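Local coordinates for protein 4,5-DOPA dioxygenase extradiol (Escherichia coli, PDB 2PW6) that opens the aromatic ring of DOPA between carbons 4 and 5 in vitro, as a metal-dependent extradiol dioxygenase whose physiological substrate is unknown, at residues A[192-197]-A[256-261]; A[178-183]-A[228-233]; A[204-209]-A[249-254]; A[125-130]-A[168-173]. One frame throughout, in Å; residues are numbered along the deposited sequence.

Contact 1 (A[192-197]-A[256-261]); sequences PWATSF and EGIEMG
Ile258 reaches out of the short strand 258-259 and sets its terminal methyl against Ala194 and Thr195 on the first turn of helix 192-202. With CG1 anti to the carbonyl carbon (chi1 -57°) and the chain then extended, CD1 becomes the outermost atom and arrives end-on at the helix. It lies 3.9 Å from Thr195 OG1 and 4.3 Å from Ala194 CB, and it also nears the helix backbone, 4.1 Å from Ala194 O. The Thr195 side chain stands at about a right angle to that of Ile258, its hydroxyl passing beside the methyl without any bond to it. At Glu259 the strand turns its side chain from the helix, and OE2 is hydrogen-bonded to Tyr34. Selenomethionine Met260 then bends the chain with positive phi and shares a backbone hydrogen bond with Lys183. Gly261, also at positive phi (82°), brings the backbone back toward the helix, where its O comes to 3.4 Å from Ala194 CB. A backbone bond to Tyr191, just before the helix, ties this glycine down further. Ala194 CB therefore faces both the Ile258 methyl and the Gly261 carbonyl, in a contact of van der Waals character. Strands 258-259 and 263-264 pair antiparallel, and this is the packing of a helix start against a beta-hairpin and its turn, here within the LigB-type catalytic domain.

Contact 2 (A[178-183]-A[228-233]); sequences NLRTVK and SNPTPE
Asn178 and Pro230 meet where two loops of the LigB-type metal site come together: a type I beta turn from Asn178 to Thr181, directly after the zinc ligand His177, and the segment that leaves helix 225-228 and runs toward the zinc ligand His234. The pyrrolidine ring approaches the flat amide of Asn178 from above. Pro230 CG stands over ND2, 3.5 Å away and almost along the normal to the amide plane, and 3.9 Å from Asn178 CG. The amide is presented in this way because its CG is anti to the backbone N (chi1 -169°), which swings the group out toward the proline. ND2 is hydrogen-bonded to Leu227 O, while OD1 takes only a weak, bent bond from Arg180 N (3.2 Å, 131° at the hydrogen), in the manner of a weak Asx turn. Together they favour this rotation of the amide and leave one face for the ring. A backbone hydrogen bond between Ser228 and His177 joins the loops beside them. A bound zinc ion, not necessarily that of the histidine site, lies about 4 Å from the Pro230 side chain. Arg180, which also packs on His88 of the second subunit, runs past Pro230 in the opposing direction. Its chain is extended from CG to NE, and the guanidinium comes to the proline obliquely, with NH1 4.2 Å from Pro230 CB.

Contact 3 (A[204-209]-A[249-254]); sequences NLTWQG and EPITIP
Ile251 points at the turn that carries Leu205 and Thr206, and its side chain divides at CB to meet it with two branches. CG2 goes toward Leu205, 4.2 Å from that residue's CB. The other branch runs through CG1, anti to the carbonyl carbon (chi1 -66°), and extends to CD1. This last methyl reaches the backbone of the turn, 3.5 Å from Leu205 O and 3.9 Å from Leu205 C, and it also lies 4.1 Å from Thr206 CG2, the two side chains being inclined to each other. Leu205 in turn leans along the strand: its CD1 meets Ile253 CD1 at 3.9 Å, with the side chains at about a right angle. Leu205 is thus met by methyls of the strand segment at its base and at its tip, with no hydrogen bond across the contact. The type I beta turn from Asn204 to Trp207, held by Trp207 N to Asn204 O, presents Leu205 and Thr206 together. Ile251 further touches Trp245, as well as Val268 and Ile270 on the neighbouring strand. The contact therefore fixes the loop that follows helix 192-202 against strand 251-252, an outermost strand of the large mixed sheet, which pairs antiparallel with strand 268-270.

Contact 4 (A[125-130]-A[168-173]); sequences GVLIKM and MLVASG
Met130 and Met168, both selenomethionines in this crystal, meet tip to tip between helix 121-130 and strand 167-173. Met130 CE lies 4.0 Å from Met168 SE. Each side chain leaves with CG anti to the backbone N; that of Met130 stays extended to its methyl, whereas Met168 bends at its last torsion (chi3 50°), which folds its own CE to one side while SE meets the methyl of Met130. One helical turn back, Leu127 CD2 touches Val170 CG1 more loosely, at 4.5 Å. Alternate residues of the strand, Met168, Val170 and Ser172, direct their side chains to the helix, so the contact runs along one face of the sheet.

The next shell fixes these groups from the neighbouring strands. Met130 rests on Leu18 and Val170 on Leu20, both of strand 17-21, while Ile51 of strand 50-60 touches Met168 and Val170. Phe119 supports Leu127. Backbone hydrogen bonds of Met168 and Val170 with strand 50-60, and of Leu169 with Leu18, place the strand between two parallel neighbours. Further along, Ser172 OG is hydrogen-bonded to Ser123 OG and to ND1 of the zinc ligand His22, making the serine a second-shell residue of the metal site. Across the two segments the contact is apolar, dispersion between buried methyls and selenium; the Ser123-Ser172 bond adds a polar link between helix and strand, at the end that leads to the metal.

From the N terminus, contact 4 comes first: it closes a loop holding strand 138-144 and helix 149-159, seating helix 121-130 on a central strand before the other contacts open. Contact 2 opens next at 178-183, then contact 1 at 192-197 and contact 3 at 204-209. Of these three, contact 2 closes first, at 228-233, and so crosses both others. Contact 3 closes at 249-254, wholly within the span of contact 1, which ends at 256-261. Contacts 1 and 2 touch, as where Phe197 packs on Ser228 and Asn229. Contacts 3 and 4 both reach the large sheet, whereas contacts 1 and 2 bind hairpin, helix 192-202 and metal-site loops.

Contact 1 (A[192-197]-A[256-261])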
loop_
_atom_site.group_PDB
_atom_site.type_symbol
_atom_site.label_atom_id
_atom_site.label_comp_id
_atom_site.label_asym_id
_atom_site.label_seq_id
_atom_site.Cartn_x
_atom_site.Cartn_y
_atom_site.Cartn_z
ATOM N N PRO A 192 25.894 -7.157 -6.167
ATOM C CA PRO A 192 26.419 -7.456 -7.490
ATOM C C PRO A 192 25.421 -8.230 -8.361
ATOM O O PRO A 192 25.403 -8.045 -9.566
ATOM C CB PRO A 192 27.668 -8.301 -7.185
ATOM C CG PRO A 192 28.015 -7.967 -5.754
ATOM C CD PRO A 192 26.669 -7.838 -5.118
ATOM N N TRP A 193 24.619 -9.101 -7.750
ATOM C CA TRP A 193 23.615 -9.837 -8.491
ATOM C C TRP A 193 22.517 -8.875 -9.012
ATOM O O TRP A 193 22.046 -9.014 -10.134
ATOM C CB TRP A 193 23.048 -11.002 -7.642
ATOM C CG TRP A 193 22.379 -10.557 -6.380
ATOM C CD1 TRP A 193 22.945 -10.444 -5.166
ATOM C CD2 TRP A 193 21.007 -10.155 -6.227
ATOM N NE1 TRP A 193 22.027 -9.983 -4.245
ATOM C CE2 TRP A 193 20.825 -9.801 -4.877
ATOM C CE3 TRP A 193 19.915 -10.048 -7.109
ATOM C CZ2 TRP A 193 19.600 -9.365 -4.376
ATOM C CZ3 TRP A 193 18.700 -9.595 -6.609
ATOM C CH2 TRP A 193 18.552 -9.273 -5.257
ATOM N N ALA A 194 22.156 -7.879 -8.208
ATOM C CA ALA A 194 21.252 -6.815 -8.646
ATOM C C ALA A 194 21.763 -6.093 -9.891
ATOM O O ALA A 194 20.995 -5.926 -10.859
ATOM C CB ALA A 194 20.936 -5.832 -7.504
ATOM N N THR A 195 23.036 -5.672 -9.881
ATOM C CA THR A 195 23.666 -4.973 -11.025
ATOM C C THR A 195 23.768 -5.913 -12.208
ATOM O O THR A 195 23.475 -5.534 -13.356
ATOM C CB THR A 195 25.084 -4.420 -10.662
ATOM O OG1 THR A 195 24.958 -3.336 -9.733
ATOM C CG2 THR A 195 25.800 -3.905 -11.884
ATOM N N SER A 196 24.194 -7.148 -11.934
ATOM C CA SER A 196 24.185 -8.191 -12.968
ATOM C C SER A 196 22.816 -8.273 -13.719
ATOM O O SER A 196 22.764 -8.068 -14.936
ATOM C CB SER A 196 24.571 -9.559 -12.381
ATOM O OG SER A 196 24.814 -10.502 -13.410
ATOM N N PHE A 197 21.721 -8.562 -13.001
ATOM C CA PHE A 197 20.413 -8.731 -13.683
ATOM C C PHE A 197 19.978 -7.455 -14.381
ATOM O O PHE A 197 19.521 -7.495 -15.519
ATOM C CB PHE A 197 19.307 -9.243 -12.765
ATOM C CG PHE A 197 17.988 -9.499 -13.490
ATOM C CD1 PHE A 197 17.778 -10.696 -14.175
ATOM C CD2 PHE A 197 16.964 -8.529 -13.487
ATOM C CE1 PHE A 197 16.552 -10.930 -14.855
ATOM C CE2 PHE A 197 15.752 -8.756 -14.148
ATOM C CZ PHE A 197 15.545 -9.955 -14.840
ATOM N N GLU A 256 17.950 6.112 -13.924
ATOM C CA GLU A 256 18.274 4.753 -13.567
ATOM C C GLU A 256 19.028 4.808 -12.284
ATOM O O GLU A 256 19.382 5.866 -11.844
ATOM C CB GLU A 256 19.090 4.074 -14.640
ATOM C CG GLU A 256 20.569 4.288 -14.489
ATOM C CD GLU A 256 21.356 3.712 -15.618
ATOM O OE1 GLU A 256 21.738 2.543 -15.539
ATOM O OE2 GLU A 256 21.593 4.434 -16.590
ATOM N N GLY A 257 19.225 3.665 -11.657
ATOM C CA GLY A 257 19.584 3.640 -10.262
ATOM C C GLY A 257 19.255 2.343 -9.587
ATOM O O GLY A 257 18.319 1.699 -9.935
ATOM N N ILE A 258 20.051 1.950 -8.626
ATOM C CA ILE A 258 19.683 0.863 -7.786
ATOM C C ILE A 258 19.801 1.336 -6.400
ATOM O O ILE A 258 20.868 1.635 -5.947
ATOM C CB ILE A 258 20.595 -0.311 -7.947
ATOM C CG1 ILE A 258 20.627 -0.754 -9.389
ATOM C CG2 ILE A 258 20.113 -1.436 -7.111
ATOM C CD1 ILE A 258 21.238 -2.039 -9.586
ATOM N N GLU A 259 18.683 1.420 -5.727
ATOM C CA GLU A 259 18.628 1.875 -4.341
ATOM C C GLU A 259 18.515 0.720 -3.346
ATOM O O GLU A 259 17.990 -0.339 -3.663
ATOM C CB GLU A 259 17.448 2.834 -4.128
ATOM C CG GLU A 259 17.510 4.075 -4.952
ATOM C CD GLU A 259 18.636 4.985 -4.528
ATOM O OE1 GLU A 259 18.906 5.102 -3.315
ATOM O OE2 GLU A 259 19.250 5.596 -5.417
HETATM N N MSE A 260 18.998 0.960 -2.135
HETATM C CA MSE A 260 18.951 -0.002 -1.034
HETATM C C MSE A 260 19.425 -1.405 -1.397
HETATM O O MSE A 260 18.871 -2.389 -0.912
HETATM C CB MSE A 260 17.556 -0.032 -0.427
HETATM C CG MSE A 260 17.135 1.332 0.126
HETATM SE SE MSE A 260 15.273 1.379 0.712
HETATM C CE MSE A 260 14.427 1.447 -1.037
ATOM N N GLY A 261 20.441 -1.472 -2.264
ATOM C CA GLY A 261 21.052 -2.720 -2.679
ATOM C C GLY A 261 20.330 -3.485 -3.777
ATOM O O GLY A 261 20.974 -4.030 -4.669
#

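Contact 2 (A[178-183]-A[228-233])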
loop_
_atom_site.group_PDB
_atom_site.type_symbol
_atom_site.label_atom_id
_atom_site.label_comp_id
_atom_site.label_asym_id
_atom_site.label_seq_id
_atom_site.Cartn_x
_atom_site.Cartn_y
_atom_site.Cartn_z
ATOM N N ASN A 178 13.215 -7.455 -4.788
ATOM C CA ASN A 178 13.206 -8.498 -3.778
ATOM C C ASN A 178 13.332 -7.760 -2.474
ATOM O O ASN A 178 14.392 -7.216 -2.188
ATOM C CB ASN A 178 14.357 -9.497 -3.991
ATOM C CG ASN A 178 14.222 -10.752 -3.108
ATOM O OD1 ASN A 178 13.747 -10.665 -1.995
ATOM N ND2 ASN A 178 14.600 -11.921 -3.639
ATOM N N LEU A 179 12.221 -7.671 -1.727
ATOM C CA LEU A 179 12.171 -6.872 -0.481
ATOM C C LEU A 179 12.755 -7.618 0.716
ATOM O O LEU A 179 12.990 -7.041 1.769
ATOM C CB LEU A 179 10.742 -6.354 -0.198
ATOM C CG LEU A 179 10.207 -5.417 -1.318
ATOM C CD1 LEU A 179 8.922 -4.786 -0.944
ATOM C CD2 LEU A 179 11.199 -4.334 -1.657
ATOM N N ARG A 180 12.993 -8.908 0.534
ATOM C CA ARG A 180 13.761 -9.681 1.496
ATOM C C ARG A 180 15.257 -9.362 1.484
ATOM O O ARG A 180 15.951 -9.747 2.410
ATOM C CB ARG A 180 13.619 -11.155 1.210
ATOM C CG ARG A 180 12.240 -11.680 1.281
ATOM C CD ARG A 180 12.305 -12.957 0.518
ATOM N NE ARG A 180 11.016 -13.570 0.379
ATOM C CZ ARG A 180 10.689 -14.399 -0.600
ATOM N NH1 ARG A 180 11.572 -14.724 -1.557
ATOM N NH2 ARG A 180 9.459 -14.897 -0.610
ATOM N N THR A 181 15.756 -8.725 0.419
ATOM C CA THR A 181 17.166 -8.346 0.351
ATOM C C THR A 181 17.375 -6.858 0.487
ATOM O O THR A 181 18.507 -6.387 0.405
ATOM C CB THR A 181 17.825 -8.752 -0.968
ATOM O OG1 THR A 181 17.245 -7.998 -2.035
ATOM C CG2 THR A 181 17.682 -10.250 -1.231
ATOM N N VAL A 182 16.291 -6.099 0.655
ATOM C CA VAL A 182 16.403 -4.642 0.647
ATOM C C VAL A 182 17.072 -4.176 1.939
ATOM O O VAL A 182 16.725 -4.639 3.023
ATOM C CB VAL A 182 15.034 -3.942 0.344
ATOM C CG1 VAL A 182 15.032 -2.521 0.797
ATOM C CG2 VAL A 182 14.763 -3.980 -1.162
ATOM N N LYS A 183 18.066 -3.300 1.806
ATOM C CA LYS A 183 18.736 -2.746 2.979
ATOM C C LYS A 183 18.261 -1.323 3.230
ATOM O O LYS A 183 18.794 -0.358 2.679
ATOM C CB LYS A 183 20.274 -2.919 2.970
ATOM C CG LYS A 183 21.010 -2.485 1.733
ATOM C CD LYS A 183 22.430 -3.058 1.745
ATOM C CE LYS A 183 23.324 -2.430 0.674
ATOM N NZ LYS A 183 24.642 -3.138 0.622
ATOM N N SER A 228 15.995 -11.777 -8.466
ATOM C CA SER A 228 15.669 -10.388 -8.774
ATOM C C SER A 228 14.142 -10.120 -8.803
ATOM O O SER A 228 13.702 -8.996 -8.563
ATOM C CB SER A 228 16.242 -10.031 -10.131
ATOM O OG SER A 228 17.634 -9.777 -10.053
ATOM N N ASN A 229 13.381 -11.181 -9.069
ATOM C CA ASN A 229 11.947 -11.132 -9.306
ATOM C C ASN A 229 11.337 -12.456 -8.870
ATOM O O ASN A 229 11.029 -13.288 -9.714
ATOM C CB ASN A 229 11.649 -10.885 -10.809
ATOM C CG ASN A 229 12.081 -9.488 -11.298
ATOM O OD1 ASN A 229 11.569 -8.475 -10.847
ATOM N ND2 ASN A 229 13.001 -9.448 -12.253
ATOM N N PRO A 230 11.178 -12.668 -7.543
ATOM C CA PRO A 230 10.575 -13.922 -7.038
ATOM C C PRO A 230 9.113 -14.124 -7.434
ATOM O O PRO A 230 8.597 -15.255 -7.353
ATOM C CB PRO A 230 10.677 -13.791 -5.504
ATOM C CG PRO A 230 11.585 -12.617 -5.235
ATOM C CD PRO A 230 11.582 -11.747 -6.457
ATOM N N THR A 231 8.440 -13.030 -7.818
ATOM C CA THR A 231 7.110 -13.077 -8.455
ATOM C C THR A 231 7.215 -12.123 -9.603
ATOM O O THR A 231 8.076 -11.256 -9.571
ATOM C CB THR A 231 6.013 -12.610 -7.528
ATOM O OG1 THR A 231 6.418 -11.391 -6.871
ATOM C CG2 THR A 231 5.693 -13.680 -6.513
ATOM N N PRO A 232 6.411 -12.315 -10.662
ATOM C CA PRO A 232 6.665 -11.480 -11.815
ATOM C C PRO A 232 6.168 -10.020 -11.818
ATOM O O PRO A 232 6.623 -9.290 -12.669
ATOM C CB PRO A 232 6.001 -12.274 -12.967
ATOM C CG PRO A 232 5.568 -13.572 -12.385
ATOM C CD PRO A 232 5.336 -13.286 -10.949
ATOM N N GLU A 233 5.322 -9.591 -10.882
ATOM C CA GLU A 233 4.455 -8.383 -11.070
ATOM C C GLU A 233 5.196 -7.059 -11.267
ATOM O O GLU A 233 4.788 -6.243 -12.081
ATOM C CB GLU A 233 3.389 -8.245 -9.960
ATOM C CG GLU A 233 3.906 -7.683 -8.622
ATOM C CD GLU A 233 4.843 -8.648 -7.879
ATOM O OE1 GLU A 233 4.578 -9.868 -7.950
ATOM O OE2 GLU A 233 5.816 -8.191 -7.221
#

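Contact 3 (A[204-209]-A[249-254])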
loop_
_atom_site.group_PDB
_atom_site.type_symbol
_atom_site.label_atom_id
_atom_site.label_comp_id
_atom_site.label_asym_id
_atom_site.label_seq_id
_atom_site.Cartn_x
_atom_site.Cartn_y
_atom_site.Cartn_z
ATOM N N ASN A 204 19.350 -5.409 -23.414
ATOM C CA ASN A 204 18.428 -6.156 -24.255
ATOM C C ASN A 204 17.138 -5.446 -24.568
ATOM O O ASN A 204 16.227 -6.043 -25.115
ATOM C CB ASN A 204 18.160 -7.513 -23.638
ATOM C CG ASN A 204 19.315 -8.443 -23.808
ATOM O OD1 ASN A 204 19.579 -8.920 -24.912
ATOM N ND2 ASN A 204 20.029 -8.710 -22.711
ATOM N N LEU A 205 17.085 -4.161 -24.233
ATOM C CA LEU A 205 15.922 -3.307 -24.485
ATOM C C LEU A 205 15.580 -3.277 -25.963
ATOM O O LEU A 205 14.406 -3.358 -26.348
ATOM C CB LEU A 205 16.179 -1.889 -23.960
ATOM C CG LEU A 205 16.304 -1.798 -22.437
ATOM C CD1 LEU A 205 16.538 -0.357 -21.952
ATOM C CD2 LEU A 205 15.073 -2.434 -21.768
ATOM N N THR A 206 16.635 -3.219 -26.772
ATOM C CA THR A 206 16.541 -3.023 -28.209
ATOM C C THR A 206 16.563 -4.336 -28.991
ATOM O O THR A 206 16.708 -4.320 -30.211
ATOM C CB THR A 206 17.679 -2.107 -28.704
ATOM O OG1 THR A 206 18.940 -2.704 -28.383
ATOM C CG2 THR A 206 17.616 -0.738 -28.036
ATOM N N TRP A 207 16.425 -5.465 -28.300
ATOM C CA TRP A 207 16.422 -6.776 -28.952
ATOM C C TRP A 207 15.257 -6.943 -29.929
ATOM O O TRP A 207 14.114 -6.588 -29.621
ATOM C CB TRP A 207 16.378 -7.904 -27.924
ATOM C CG TRP A 207 16.612 -9.276 -28.508
ATOM C CD1 TRP A 207 17.822 -9.898 -28.655
ATOM C CD2 TRP A 207 15.621 -10.207 -29.021
ATOM N NE1 TRP A 207 17.649 -11.149 -29.212
ATOM C CE2 TRP A 207 16.315 -11.361 -29.451
ATOM C CE3 TRP A 207 14.218 -10.168 -29.165
ATOM C CZ2 TRP A 207 15.657 -12.477 -30.007
ATOM C CZ3 TRP A 207 13.561 -11.282 -29.714
ATOM C CH2 TRP A 207 14.284 -12.415 -30.125
ATOM N N GLN A 208 15.552 -7.489 -31.106
ATOM C CA GLN A 208 14.537 -7.701 -32.137
ATOM C C GLN A 208 14.536 -9.149 -32.598
ATOM O O GLN A 208 15.597 -9.751 -32.742
ATOM C CB GLN A 208 14.794 -6.790 -33.327
ATOM C CG GLN A 208 14.991 -5.312 -32.984
ATOM C CD GLN A 208 14.552 -4.412 -34.116
ATOM O OE1 GLN A 208 13.912 -4.862 -35.064
ATOM N NE2 GLN A 208 14.879 -3.131 -34.017
ATOM N N GLY A 209 13.346 -9.706 -32.806
ATOM C CA GLY A 209 13.205 -11.080 -33.266
ATOM C C GLY A 209 11.916 -11.695 -32.756
ATOM O O GLY A 209 11.043 -10.967 -32.283
ATOM N N GLU A 249 11.954 3.730 -33.611
ATOM C CA GLU A 249 12.022 4.920 -32.789
ATOM C C GLU A 249 13.106 4.738 -31.712
ATOM O O GLU A 249 13.522 3.608 -31.436
ATOM C CB GLU A 249 10.634 5.197 -32.184
ATOM C CG GLU A 249 10.146 4.140 -31.160
ATOM C CD GLU A 249 8.635 3.906 -31.175
ATOM O OE1 GLU A 249 7.856 4.882 -31.150
ATOM O OE2 GLU A 249 8.235 2.720 -31.202
ATOM N N PRO A 250 13.610 5.840 -31.133
ATOM C CA PRO A 250 14.592 5.634 -30.055
ATOM C C PRO A 250 14.002 4.989 -28.800
ATOM O O PRO A 250 12.801 5.117 -28.531
ATOM C CB PRO A 250 15.088 7.051 -29.740
ATOM C CG PRO A 250 14.016 7.974 -30.281
ATOM C CD PRO A 250 13.383 7.266 -31.437
ATOM N N ILE A 251 14.852 4.272 -28.071
ATOM C CA ILE A 251 14.578 3.838 -26.701
ATOM C C ILE A 251 15.572 4.581 -25.809
ATOM O O ILE A 251 16.776 4.519 -26.023
ATOM C CB ILE A 251 14.740 2.303 -26.511
ATOM C CG1 ILE A 251 13.687 1.535 -27.314
ATOM C CG2 ILE A 251 14.665 1.921 -25.026
ATOM C CD1 ILE A 251 13.741 0.019 -27.124
ATOM N N THR A 252 15.028 5.273 -24.816
ATOM C CA THR A 252 15.737 6.166 -23.908
ATOM C C THR A 252 15.687 5.577 -22.496
ATOM O O THR A 252 14.802 4.768 -22.180
ATOM C CB THR A 252 14.999 7.529 -23.868
ATOM O OG1 THR A 252 14.876 8.046 -25.197
ATOM C CG2 THR A 252 15.711 8.555 -22.993
ATOM N N ILE A 253 16.648 5.993 -21.661
ATOM C CA ILE A 253 16.647 5.720 -20.225
ATOM C C ILE A 253 16.721 7.057 -19.491
ATOM O O ILE A 253 17.806 7.516 -19.169
ATOM C CB ILE A 253 17.792 4.751 -19.795
ATOM C CG1 ILE A 253 17.542 3.344 -20.352
ATOM C CG2 ILE A 253 17.933 4.692 -18.269
ATOM C CD1 ILE A 253 18.797 2.495 -20.486
ATOM N N PRO A 254 15.549 7.674 -19.219
ATOM C CA PRO A 254 15.410 8.982 -18.566
ATOM C C PRO A 254 16.001 9.057 -17.157
ATOM O O PRO A 254 16.289 10.159 -16.680
ATOM C CB PRO A 254 13.892 9.168 -18.480
ATOM C CG PRO A 254 13.337 7.829 -18.590
ATOM C CD PRO A 254 14.226 7.114 -19.539
#

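Contact 4 (A[125-130]-A[168-173])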
loop_
_atom_site.group_PDB
_atom_site.type_symbol
_atom_site.label_atom_id
_atom_site.label_comp_id
_atom_site.label_asym_id
_atom_site.label_seq_id
_atom_site.Cartn_x
_atom_site.Cartn_y
_atom_site.Cartn_z
ATOM N N GLY A 125 3.378 8.250 -6.494
ATOM C CA GLY A 125 4.600 9.013 -6.402
ATOM C C GLY A 125 5.073 9.457 -7.766
ATOM O O GLY A 125 5.525 10.606 -7.938
ATOM N N VAL A 126 4.975 8.564 -8.749
ATOM C CA VAL A 126 5.314 8.940 -10.131
ATOM C C VAL A 126 4.322 9.943 -10.724
ATOM O O VAL A 126 4.727 10.911 -11.352
ATOM C CB VAL A 126 5.460 7.733 -11.067
ATOM C CG1 VAL A 126 5.460 8.181 -12.538
ATOM C CG2 VAL A 126 6.744 6.952 -10.736
ATOM N N LEU A 127 3.031 9.710 -10.514
ATOM C CA LEU A 127 1.990 10.551 -11.077
ATOM C C LEU A 127 1.897 11.945 -10.422
ATOM O O LEU A 127 1.704 12.926 -11.125
ATOM C CB LEU A 127 0.629 9.835 -11.046
ATOM C CG LEU A 127 0.474 8.606 -11.951
ATOM C CD1 LEU A 127 -0.786 7.900 -11.622
ATOM C CD2 LEU A 127 0.518 8.938 -13.447
ATOM N N ILE A 128 2.031 12.042 -9.099
ATOM C CA ILE A 128 1.982 13.367 -8.418
ATOM C C ILE A 128 3.139 14.286 -8.818
ATOM O O ILE A 128 2.974 15.504 -8.829
ATOM C CB ILE A 128 1.914 13.313 -6.853
ATOM C CG1 ILE A 128 3.033 12.430 -6.263
ATOM C CG2 ILE A 128 0.517 12.943 -6.375
ATOM C CD1 ILE A 128 3.408 12.740 -4.768
ATOM N N LYS A 129 4.287 13.692 -9.142
ATOM C CA LYS A 129 5.442 14.415 -9.636
ATOM C C LYS A 129 5.313 14.760 -11.112
ATOM O O LYS A 129 5.741 15.841 -11.535
ATOM C CB LYS A 129 6.725 13.588 -9.435
ATOM C CG LYS A 129 7.178 13.480 -7.987
ATOM C CD LYS A 129 7.448 14.848 -7.379
ATOM C CE LYS A 129 7.389 14.800 -5.862
ATOM N NZ LYS A 129 8.219 15.888 -5.246
HETATM N N MSE A 130 4.743 13.833 -11.889
HETATM C CA MSE A 130 4.731 13.918 -13.335
HETATM C C MSE A 130 3.690 14.931 -13.794
HETATM O O MSE A 130 4.005 15.861 -14.547
HETATM C CB MSE A 130 4.457 12.548 -13.934
HETATM C CG MSE A 130 4.991 12.344 -15.297
HETATM SE SE MSE A 130 5.019 10.454 -15.839
HETATM C CE MSE A 130 5.240 10.796 -17.717
HETATM N N MSE A 168 -0.893 8.136 -23.956
HETATM C CA MSE A 168 0.357 7.779 -23.326
HETATM C C MSE A 168 0.210 6.552 -22.431
HETATM O O MSE A 168 -0.629 6.510 -21.541
HETATM C CB MSE A 168 0.873 8.936 -22.489
HETATM C CG MSE A 168 2.284 8.687 -21.981
HETATM SE SE MSE A 168 2.881 10.100 -20.837
HETATM C CE MSE A 168 1.426 10.302 -19.587
ATOM N N LEU A 169 1.060 5.566 -22.678
ATOM C CA LEU A 169 1.196 4.425 -21.810
ATOM C C LEU A 169 2.199 4.765 -20.672
ATOM O O LEU A 169 3.364 5.133 -20.934
ATOM C CB LEU A 169 1.618 3.212 -22.646
ATOM C CG LEU A 169 0.810 3.057 -23.959
ATOM C CD1 LEU A 169 1.377 2.017 -24.925
ATOM C CD2 LEU A 169 -0.726 2.808 -23.741
ATOM N N VAL A 170 1.722 4.714 -19.429
ATOM C CA VAL A 170 2.612 4.807 -18.260
ATOM C C VAL A 170 2.573 3.496 -17.430
ATOM O O VAL A 170 1.609 3.219 -16.727
ATOM C CB VAL A 170 2.347 6.079 -17.392
ATOM C CG1 VAL A 170 0.950 6.094 -16.905
ATOM C CG2 VAL A 170 3.260 6.134 -16.175
ATOM N N ALA A 171 3.608 2.678 -17.575
ATOM C CA ALA A 171 3.766 1.445 -16.761
ATOM C C ALA A 171 4.727 1.736 -15.617
ATOM O O ALA A 171 5.698 2.454 -15.801
ATOM C CB ALA A 171 4.276 0.346 -17.597
ATOM N N SER A 172 4.418 1.265 -14.417
ATOM C CA SER A 172 5.341 1.454 -13.308
ATOM C C SER A 172 5.525 0.185 -12.488
ATOM O O SER A 172 4.559 -0.532 -12.195
ATOM C CB SER A 172 5.057 2.707 -12.441
ATOM O OG SER A 172 4.213 2.477 -11.327
ATOM N N GLY A 173 6.795 -0.085 -12.168
ATOM C CA GLY A 173 7.189 -1.228 -11.340
ATOM C C GLY A 173 8.667 -1.115 -11.040
ATOM O O GLY A 173 9.120 -0.036 -10.687
#